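CYCLIN domain-containing protein (Chaetomium thermophilum, PDB 6Z3U) probably acts as the cyclin H-type regulatory subunit of the CDK-activating kinase (CAK) complex, acting with MAT1 to activate the cyclin-dependent kinase. Local coordinates at residues L87-V90 with T91-A95; T124-I127 with M128-P131; A348-Q351 with P352-K356. All blocks are in the same frame, centred on the assembly; numbering follows the deposited sequence.

Interaction 1 (L87-V90 with T91-A95)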
ATOM      1  N   LEU A  87     -21.359   3.977 -19.511  1.00 56.81           N
ATOM      2  CA  LEU A  87     -19.908   4.094 -19.624  1.00 59.02           C
ATOM      3  C   LEU A  87     -19.488   5.485 -20.076  1.00 50.70           C
ATOM      4  O   LEU A  87     -18.381   5.933 -19.755  1.00 49.50           O
ATOM      5  CB  LEU A  87     -19.382   3.043 -20.601  1.00 54.11           C
ATOM      6  CG  LEU A  87     -17.871   2.939 -20.803  1.00 51.35           C
ATOM      7  CD1 LEU A  87     -17.156   2.781 -19.478  1.00 49.01           C
ATOM      8  CD2 LEU A  87     -17.557   1.771 -21.728  1.00 60.40           C
ATOM      9  N   LEU A  88     -20.346   6.175 -20.832  1.00 52.38           N
ATOM     10  CA  LEU A  88     -20.004   7.513 -21.306  1.00 57.25           C
ATOM     11  C   LEU A  88     -19.930   8.503 -20.150  1.00 54.30           C
ATOM     12  O   LEU A  88     -19.034   9.354 -20.111  1.00 60.51           O
ATOM     13  CB  LEU A  88     -21.023   7.971 -22.350  1.00 55.31           C
ATOM     14  CG  LEU A  88     -20.536   8.951 -23.423  1.00 56.87           C
ATOM     15  CD1 LEU A  88     -21.600   9.139 -24.495  1.00 59.51           C
ATOM     16  CD2 LEU A  88     -20.161  10.290 -22.819  1.00 57.07           C
ATOM     17  N   LEU A  89     -20.861   8.412 -19.198  1.00 52.79           N
ATOM     18  CA  LEU A  89     -20.824   9.320 -18.057  1.00 49.92           C
ATOM     19  C   LEU A  89     -19.628   9.027 -17.161  1.00 51.85           C
ATOM     20  O   LEU A  89     -19.038   9.946 -16.585  1.00 55.89           O
ATOM     21  CB  LEU A  89     -22.124   9.225 -17.262  1.00 58.02           C
ATOM     22  CG  LEU A  89     -23.378   9.820 -17.908  1.00 60.02           C
ATOM     23  CD1 LEU A  89     -24.558   9.739 -16.948  1.00 60.17           C
ATOM     24  CD2 LEU A  89     -23.146  11.259 -18.341  1.00 54.38           C
ATOM     25  N   VAL A  90     -19.257   7.752 -17.027  1.00 53.98           N
ATOM     26  CA  VAL A  90     -18.072   7.412 -16.245  1.00 48.19           C
ATOM     27  C   VAL A  90     -16.838   8.067 -16.850  1.00 58.12           C
ATOM     28  O   VAL A  90     -15.990   8.611 -16.134  1.00 60.60           O
ATOM     29  CB  VAL A  90     -17.910   5.884 -16.149  1.00 44.07           C
ATOM     30  CG1 VAL A  90     -16.567   5.530 -15.523  1.00 42.56           C
ATOM     31  CG2 VAL A  90     -19.046   5.286 -15.349  1.00 55.57           C
ATOM     32  N   THR A  91     -16.724   8.033 -18.180  1.00 51.90           N
ATOM     33  CA  THR A  91     -15.583   8.660 -18.836  1.00 46.75           C
ATOM     34  C   THR A  91     -15.611  10.171 -18.652  1.00 46.72           C
ATOM     35  O   THR A  91     -14.568  10.793 -18.417  1.00 47.39           O
ATOM     36  CB  THR A  91     -15.577   8.299 -20.322  1.00 48.99           C
ATOM     37  OG1 THR A  91     -15.677   6.876 -20.466  1.00 51.04           O
ATOM     38  CG2 THR A  91     -14.300   8.777 -20.991  1.00 52.28           C
ATOM     39  N   PHE A  92     -16.794  10.777 -18.752  1.00 47.58           N
ATOM     40  CA  PHE A  92     -16.903  12.222 -18.579  1.00 55.72           C
ATOM     41  C   PHE A  92     -16.500  12.632 -17.168  1.00 49.06           C
ATOM     42  O   PHE A  92     -15.746  13.594 -16.979  1.00 54.60           O
ATOM     43  CB  PHE A  92     -18.331  12.676 -18.893  1.00 49.27           C
ATOM     44  CG  PHE A  92     -18.624  14.093 -18.486  1.00 49.97           C
ATOM     45  CD1 PHE A  92     -18.185  15.156 -19.257  1.00 58.44           C
ATOM     46  CD2 PHE A  92     -19.352  14.361 -17.339  1.00 60.08           C
ATOM     47  CE1 PHE A  92     -18.457  16.461 -18.885  1.00 61.58           C
ATOM     48  CE2 PHE A  92     -19.626  15.663 -16.963  1.00 59.29           C
ATOM     49  CZ  PHE A  92     -19.179  16.714 -17.737  1.00 60.35           C
ATOM     50  N   TYR A  93     -16.988  11.907 -16.160  1.00 54.73           N
ATOM     51  CA  TYR A  93     -16.696  12.259 -14.777  1.00 51.99           C
ATOM     52  C   TYR A  93     -15.300  11.833 -14.346  1.00 53.31           C
ATOM     53  O   TYR A  93     -14.768  12.397 -13.384  1.00 56.18           O
ATOM     54  CB  TYR A  93     -17.748  11.644 -13.850  1.00 47.24           C
ATOM     55  CG  TYR A  93     -19.069  12.383 -13.889  1.00 44.44           C
ATOM     56  CD1 TYR A  93     -19.177  13.674 -13.388  1.00 53.30           C
ATOM     57  CD2 TYR A  93     -20.205  11.796 -14.434  1.00 47.81           C
ATOM     58  CE1 TYR A  93     -20.377  14.359 -13.427  1.00 55.97           C
ATOM     59  CE2 TYR A  93     -21.412  12.475 -14.476  1.00 45.23           C
ATOM     60  CZ  TYR A  93     -21.491  13.757 -13.970  1.00 45.19           C
ATOM     61  OH  TYR A  93     -22.683  14.445 -14.002  1.00 46.59           O
ATOM     62  N   THR A  94     -14.696  10.855 -15.023  1.00 52.30           N
ATOM     63  CA  THR A  94     -13.289  10.555 -14.769  1.00 49.58           C
ATOM     64  C   THR A  94     -12.400  11.708 -15.220  1.00 54.91           C
ATOM     65  O   THR A  94     -11.386  12.007 -14.579  1.00 46.87           O
ATOM     66  CB  THR A  94     -12.884   9.260 -15.476  1.00 50.18           C
ATOM     67  OG1 THR A  94     -13.765   8.200 -15.085  1.00 53.53           O
ATOM     68  CG2 THR A  94     -11.455   8.876 -15.116  1.00 50.83           C
ATOM     69  N   ALA A  95     -12.758  12.360 -16.329  1.00 58.75           N
ATOM     70  CA  ALA A  95     -12.010  13.532 -16.768  1.00 49.73           C
ATOM     71  C   ALA A  95     -12.235  14.705 -15.826  1.00 43.04           C
ATOM     72  O   ALA A  95     -11.303  15.461 -15.533  1.00 42.79           O
ATOM     73  CB  ALA A  95     -12.407  13.903 -18.196  1.00 57.88           C
TER
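T91 grips the carbonyl of L87 twice. Its backbone N donates to L87 O at 3.1 Å, and its hydroxyl OG1 donates to the same L87 O at 3.0 Å; the two donors come from opposite faces of the carbonyl plane. The torsion at CB makes this possible, because OG1 lies beside the backbone N (chi1 -52°) and so folds back over the preceding turn. Threonine suits the place, since within a helix its hydroxyl can be satisfied by the chain itself. T94 OG1 likewise lies beside its backbone N and comes close to V90 O, which also accepts from T94 N at 2.8 Å; the hydroxyl contact is modelled so short that its detail is doubtful. Between them, F92 N donates to L88 O and Y93 N to L89 O.

One turn apart, L89 CB meets Y93 CD2 at 4.3 Å. F92 places its ring edge against the neighbouring ring, with F92 CD2 3.8 Å above the centre of the Y93 face. The phenol end of Y93 is held from outside by R354. Farther out, L88, L89 and F92 lean on helix 343-358, while V90, Y93 and T94 meet F118 of helix 108-124. Flanked by those two, helix 83-103 is a buried helix of the all-helical cyclin fold, with the threonine-to-carbonyl bond common in helices.

Interaction 2 (T124-I127 with M128-P131)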
ATOM      1  N   THR A 124     -18.458  -2.593 -10.777  1.00 50.86           N
ATOM      2  CA  THR A 124     -19.249  -3.417  -9.884  1.00 51.60           C
ATOM      3  C   THR A 124     -20.585  -2.780  -9.538  1.00 50.74           C
ATOM      4  O   THR A 124     -21.501  -3.487  -9.105  1.00 58.22           O
ATOM      5  CB  THR A 124     -18.497  -3.703  -8.579  1.00 50.54           C
ATOM      6  OG1 THR A 124     -18.138  -2.469  -7.945  1.00 50.97           O
ATOM      7  CG2 THR A 124     -17.237  -4.514  -8.841  1.00 49.66           C
ATOM      8  N   ASN A 125     -20.711  -1.467  -9.721  1.00 49.30           N
ATOM      9  CA  ASN A 125     -21.929  -0.733  -9.423  1.00 51.98           C
ATOM     10  C   ASN A 125     -22.326   0.076 -10.647  1.00 54.99           C
ATOM     11  O   ASN A 125     -21.479   0.468 -11.453  1.00 51.67           O
ATOM     12  CB  ASN A 125     -21.747   0.198  -8.219  1.00 44.99           C
ATOM     13  CG  ASN A 125     -21.409  -0.551  -6.951  1.00 56.57           C
ATOM     14  OD1 ASN A 125     -22.047  -1.549  -6.616  1.00 71.39           O
ATOM     15  ND2 ASN A 125     -20.393  -0.082  -6.242  1.00 51.26           N
ATOM     16  N   SER A 126     -23.624   0.303 -10.788  1.00 50.61           N
ATOM     17  CA  SER A 126     -24.156   1.057 -11.912  1.00 49.35           C
ATOM     18  C   SER A 126     -24.294   2.527 -11.554  1.00 45.59           C
ATOM     19  O   SER A 126     -24.484   2.888 -10.390  1.00 45.24           O
ATOM     20  CB  SER A 126     -25.512   0.499 -12.344  1.00 55.87           C
ATOM     21  OG  SER A 126     -26.321   1.537 -12.871  1.00 54.97           O
ATOM     22  N   ILE A 127     -24.196   3.383 -12.575  1.00 48.13           N
ATOM     23  CA  ILE A 127     -24.369   4.818 -12.383  1.00 47.76           C
ATOM     24  C   ILE A 127     -25.786   5.157 -11.943  1.00 53.72           C
ATOM     25  O   ILE A 127     -26.011   6.205 -11.327  1.00 49.83           O
ATOM     26  CB  ILE A 127     -24.003   5.561 -13.684  1.00 48.95           C
ATOM     27  CG1 ILE A 127     -22.489   5.554 -13.892  1.00 50.85           C
ATOM     28  CG2 ILE A 127     -24.520   6.991 -13.656  1.00 58.23           C
ATOM     29  CD1 ILE A 127     -21.747   6.565 -13.044  1.00 60.33           C
ATOM     30  N   MET A 128     -26.760   4.304 -12.262  1.00 59.00           N
ATOM     31  CA  MET A 128     -28.139   4.526 -11.852  1.00 47.97           C
ATOM     32  C   MET A 128     -28.387   4.188 -10.388  1.00 50.86           C
ATOM     33  O   MET A 128     -29.495   4.433  -9.897  1.00 53.75           O
ATOM     34  CB  MET A 128     -29.082   3.697 -12.728  1.00 50.22           C
ATOM     35  CG  MET A 128     -29.033   4.059 -14.194  1.00 51.77           C
ATOM     36  SD  MET A 128     -30.164   3.077 -15.191  1.00 56.01           S
ATOM     37  CE  MET A 128     -29.161   1.644 -15.567  1.00 60.64           C
ATOM     38  N   THR A 129     -27.398   3.631  -9.686  1.00 48.30           N
ATOM     39  CA  THR A 129     -27.538   3.254  -8.284  1.00 44.01           C
ATOM     40  C   THR A 129     -26.958   4.296  -7.333  1.00 47.50           C
ATOM     41  O   THR A 129     -27.611   4.667  -6.353  1.00 50.11           O
ATOM     42  CB  THR A 129     -26.868   1.898  -8.036  1.00 47.41           C
ATOM     43  OG1 THR A 129     -27.217   0.992  -9.090  1.00 61.04           O
ATOM     44  CG2 THR A 129     -27.320   1.313  -6.709  1.00 56.68           C
ATOM     45  N   TYR A 130     -25.740   4.770  -7.594  1.00 54.80           N
ATOM     46  CA  TYR A 130     -25.077   5.745  -6.739  1.00 48.99           C
ATOM     47  C   TYR A 130     -24.635   6.951  -7.559  1.00 48.26           C
ATOM     48  O   TYR A 130     -24.228   6.801  -8.718  1.00 43.25           O
ATOM     49  CB  TYR A 130     -23.868   5.117  -6.031  1.00 43.15           C
ATOM     50  CG  TYR A 130     -24.217   3.914  -5.181  1.00 44.73           C
ATOM     51  CD1 TYR A 130     -24.957   4.056  -4.013  1.00 42.52           C
ATOM     52  CD2 TYR A 130     -23.808   2.637  -5.545  1.00 52.88           C
ATOM     53  CE1 TYR A 130     -25.278   2.959  -3.230  1.00 48.36           C
ATOM     54  CE2 TYR A 130     -24.126   1.533  -4.769  1.00 51.58           C
ATOM     55  CZ  TYR A 130     -24.861   1.699  -3.613  1.00 51.92           C
ATOM     56  OH  TYR A 130     -25.179   0.603  -2.838  1.00 57.15           O
ATOM     57  N   PRO A 131     -24.683   8.151  -6.983  1.00 49.06           N
ATOM     58  CA  PRO A 131     -24.491   9.375  -7.781  1.00 44.61           C
ATOM     59  C   PRO A 131     -23.039   9.582  -8.165  1.00 41.98           C
ATOM     60  O   PRO A 131     -22.178   9.764  -7.293  1.00 47.93           O
ATOM     61  CB  PRO A 131     -24.975  10.489  -6.837  1.00 40.03           C
ATOM     62  CG  PRO A 131     -24.796   9.939  -5.468  1.00 42.11           C
ATOM     63  CD  PRO A 131     -24.917   8.441  -5.556  1.00 51.42           C
TER
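S126 reaches across to M128 and T129 with every part of its short side chain. Its CB lies 3.7 Å from T129 OG1, and one bond farther on OG accepts the backbone N-H of M128 at 2.9 Å (angle at the hydrogen 149°), which makes an ST turn. The same OG touches the methionine side chain, at 3.5 Å from M128 CB, and has a weak hydrogen bond to E86 of helix 83-103. Meanwhile S126 O takes T129 N at 3.1 Å, the donor standing well above the carbonyl plane, and closes a type I beta turn over I127 and M128. With an alanine in place of S126, the N-H of M128 would probably lose this side-chain acceptor, and E86 its weak polar partner.

Beyond the turn, N125 comes up to the ring edge of Y130, with N125 CB 4.2 Å from Y130 CD2. T129 CG2 sits over one face, 3.7 Å above the plane and displaced toward the rim, and the Y130 hydroxyl accepts a hydrogen bond from R365 NE. N125, T129 and Y130 also pack on D79 of the neighbouring kinase chain. One hydroxyl and one carbonyl thus satisfy two backbone amides of a buried loop.

Interaction 3 (A348-Q351 with P352-K356)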
ATOM      1  N   ALA A 348     -24.477  18.865 -25.754  1.00 63.76           N
ATOM      2  CA  ALA A 348     -24.976  18.013 -26.825  1.00 63.42           C
ATOM      3  C   ALA A 348     -24.925  16.530 -26.479  1.00 62.63           C
ATOM      4  O   ALA A 348     -25.864  15.792 -26.794  1.00 63.56           O
ATOM      5  CB  ALA A 348     -24.178  18.266 -28.106  1.00 64.40           C
ATOM      6  N   GLN A 349     -23.852  16.070 -25.836  1.00 61.03           N
ATOM      7  CA  GLN A 349     -23.653  14.646 -25.601  1.00 65.20           C
ATOM      8  C   GLN A 349     -23.884  14.216 -24.163  1.00 58.97           C
ATOM      9  O   GLN A 349     -24.353  13.098 -23.938  1.00 58.98           O
ATOM     10  CB  GLN A 349     -22.228  14.234 -26.000  1.00 68.83           C
ATOM     11  CG  GLN A 349     -21.916  14.392 -27.477  1.00 61.41           C
ATOM     12  CD  GLN A 349     -20.564  13.809 -27.848  1.00 66.07           C
ATOM     13  OE1 GLN A 349     -19.728  14.486 -28.447  1.00 75.37           O
ATOM     14  NE2 GLN A 349     -20.345  12.545 -27.498  1.00 60.41           N
ATOM     15  N   ILE A 350     -23.573  15.066 -23.190  1.00 57.93           N
ATOM     16  CA  ILE A 350     -23.644  14.676 -21.784  1.00 59.82           C
ATOM     17  C   ILE A 350     -24.980  15.064 -21.163  1.00 57.29           C
ATOM     18  O   ILE A 350     -25.623  14.249 -20.497  1.00 57.19           O
ATOM     19  CB  ILE A 350     -22.464  15.300 -21.005  1.00 64.39           C
ATOM     20  CG1 ILE A 350     -21.137  14.658 -21.428  1.00 60.00           C
ATOM     21  CG2 ILE A 350     -22.679  15.165 -19.498  1.00 56.79           C
ATOM     22  CD1 ILE A 350     -21.043  13.168 -21.151  1.00 58.85           C
ATOM     23  N   GLN A 351     -25.411  16.310 -21.353  1.00 55.21           N
ATOM     24  CA  GLN A 351     -26.624  16.776 -20.684  1.00 55.72           C
ATOM     25  C   GLN A 351     -27.828  15.892 -20.977  1.00 57.59           C
ATOM     26  O   GLN A 351     -28.559  15.549 -20.030  1.00 63.53           O
ATOM     27  CB  GLN A 351     -26.893  18.235 -21.065  1.00 59.36           C
ATOM     28  CG  GLN A 351     -28.075  18.841 -20.331  1.00 60.01           C
ATOM     29  CD  GLN A 351     -27.917  18.761 -18.823  1.00 69.84           C
ATOM     30  OE1 GLN A 351     -26.888  19.153 -18.272  1.00 60.81           O
ATOM     31  NE2 GLN A 351     -28.934  18.233 -18.150  1.00 69.84           N
ATOM     32  N   PRO A 352     -28.114  15.507 -22.224  1.00 60.27           N
ATOM     33  CA  PRO A 352     -29.226  14.571 -22.454  1.00 62.15           C
ATOM     34  C   PRO A 352     -29.166  13.338 -21.569  1.00 60.19           C
ATOM     35  O   PRO A 352     -30.204  12.870 -21.085  1.00 60.83           O
ATOM     36  CB  PRO A 352     -29.079  14.203 -23.937  1.00 65.04           C
ATOM     37  CG  PRO A 352     -28.193  15.247 -24.548  1.00 65.31           C
ATOM     38  CD  PRO A 352     -27.652  16.141 -23.470  1.00 62.39           C
ATOM     39  N   ILE A 353     -27.968  12.799 -21.340  1.00 59.44           N
ATOM     40  CA  ILE A 353     -27.846  11.575 -20.555  1.00 58.58           C
ATOM     41  C   ILE A 353     -28.162  11.852 -19.092  1.00 58.69           C
ATOM     42  O   ILE A 353     -28.863  11.074 -18.436  1.00 69.66           O
ATOM     43  CB  ILE A 353     -26.441  10.967 -20.722  1.00 58.60           C
ATOM     44  CG1 ILE A 353     -26.022  10.944 -22.196  1.00 67.43           C
ATOM     45  CG2 ILE A 353     -26.405   9.558 -20.149  1.00 62.70           C
ATOM     46  CD1 ILE A 353     -27.026  10.288 -23.123  1.00 76.45           C
ATOM     47  N   ARG A 354     -27.654  12.965 -18.556  1.00 54.32           N
ATOM     48  CA  ARG A 354     -27.946  13.310 -17.169  1.00 52.26           C
ATOM     49  C   ARG A 354     -29.443  13.478 -16.933  1.00 60.33           C
ATOM     50  O   ARG A 354     -29.935  13.142 -15.850  1.00 62.44           O
ATOM     51  CB  ARG A 354     -27.187  14.581 -16.776  1.00 51.21           C
ATOM     52  CG  ARG A 354     -25.685  14.481 -17.030  1.00 49.18           C
ATOM     53  CD  ARG A 354     -24.900  15.700 -16.549  1.00 51.88           C
ATOM     54  NE  ARG A 354     -25.022  15.928 -15.110  1.00 54.06           N
ATOM     55  CZ  ARG A 354     -25.664  16.953 -14.548  1.00 52.61           C
ATOM     56  NH1 ARG A 354     -25.708  17.053 -13.226  1.00 52.54           N
ATOM     57  NH2 ARG A 354     -26.245  17.885 -15.294  1.00 62.07           N
ATOM     58  N   LYS A 355     -30.185  13.986 -17.925  1.00 61.96           N
ATOM     59  CA  LYS A 355     -31.631  14.099 -17.754  1.00 57.58           C
ATOM     60  C   LYS A 355     -32.305  12.731 -17.786  1.00 59.22           C
ATOM     61  O   LYS A 355     -33.256  12.486 -17.035  1.00 62.31           O
ATOM     62  CB  LYS A 355     -32.247  15.001 -18.823  1.00 60.28           C
ATOM     63  CG  LYS A 355     -33.575  15.602 -18.364  1.00 72.27           C
ATOM     64  CD  LYS A 355     -34.337  16.314 -19.473  1.00 73.04           C
ATOM     65  CE  LYS A 355     -33.839  17.726 -19.705  1.00 74.54           C
ATOM     66  NZ  LYS A 355     -34.590  18.375 -20.816  1.00 81.10           N
ATOM     67  N   LYS A 356     -31.833  11.830 -18.650  1.00 61.20           N
ATOM     68  CA  LYS A 356     -32.381  10.478 -18.654  1.00 60.47           C
ATOM     69  C   LYS A 356     -32.090   9.781 -17.332  1.00 60.51           C
ATOM     70  O   LYS A 356     -32.915   9.009 -16.831  1.00 67.72           O
ATOM     71  CB  LYS A 356     -31.815   9.686 -19.836  1.00 62.05           C
ATOM     72  CG  LYS A 356     -32.486   8.336 -20.057  1.00 66.36           C
ATOM     73  CD  LYS A 356     -31.794   7.520 -21.147  1.00 71.25           C
ATOM     74  CE  LYS A 356     -32.079   8.069 -22.538  1.00 69.53           C
ATOM     75  NZ  LYS A 356     -31.640   7.125 -23.607  1.00 69.70           N
TER
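Q351 and R354 meet with their flat ends nearly at right angles, the amide and guanidinium planes being 82° apart. Q351 OE1 lies at the guanidinium edge, in its plane, and takes a weak hydrogen bond from R354 NH2 at 3.3 Å. Q351 CG extends opposite the backbone N (chi1 -175°) before the chain bends at chi2 (57°), while R354 turns at chi3. Both residues also touch a crystal neighbour, so this weak link may partly reflect the lattice.

R354 NE has a firmer partner in Y93 OH, a hydrogen bond. The aliphatic part of the arginine crosses I350 at a slant, R354 CD lying 3.7 Å from I350 CG2. The isoleucine, branched at CB, can offer that methyl to the arginine while its other branch goes to L88 and F92 of helix 83-103. I353 is buried on the same neighbouring helix, against E85 and L89, and K356 extends to a salt bridge with E85.

P352 interrupts the backbone pattern. Its ring sits crosswise to the Q351 side chain, and P352 CG lies 3.3 Å from A348 O, the carbonyl that an N-H here would normally serve. Proline has none to give, and I353 N makes only a weak bond, three residues back, to I350 O; with neither P352 N nor I353 N bonded to the turn before, the helix kinks after a wider pi-type turn. Regular spacing resumes with R354 N on I350 O at 3.1 Å and K355 N on Q351 O.

The chemistry is therefore divided: branched apolar side chains fasten the kinked helix to its neighbour, whereas the arginine uses its methylene chain for packing and its nitrogens for polar bonds, probably keeping its positive charge beside neutral oxygen partners.

Helix 83-103 joins the three sites. Interaction 1 touches interaction 3, their centres about 12 Å apart: Y93 OH probably shares a hydrogen bond with R354 NE at 3.0 Å, and L89 CD1 packs on I353 CG2 at 3.7 Å. It also touches interaction 2, about 13 Å away between centres, where V90 CG2 meets I127 CG1 at 3.7 Å. Interactions 2 and 3 do not meet directly; their nearest atoms are about 7 Å apart, although L357, farther along helix 343-358, reaches I127 and M128. Of the three, the 124-131 loop alone touches another subunit, the kinase; no other chain of the assembly touches the segments of interactions 1 and 3.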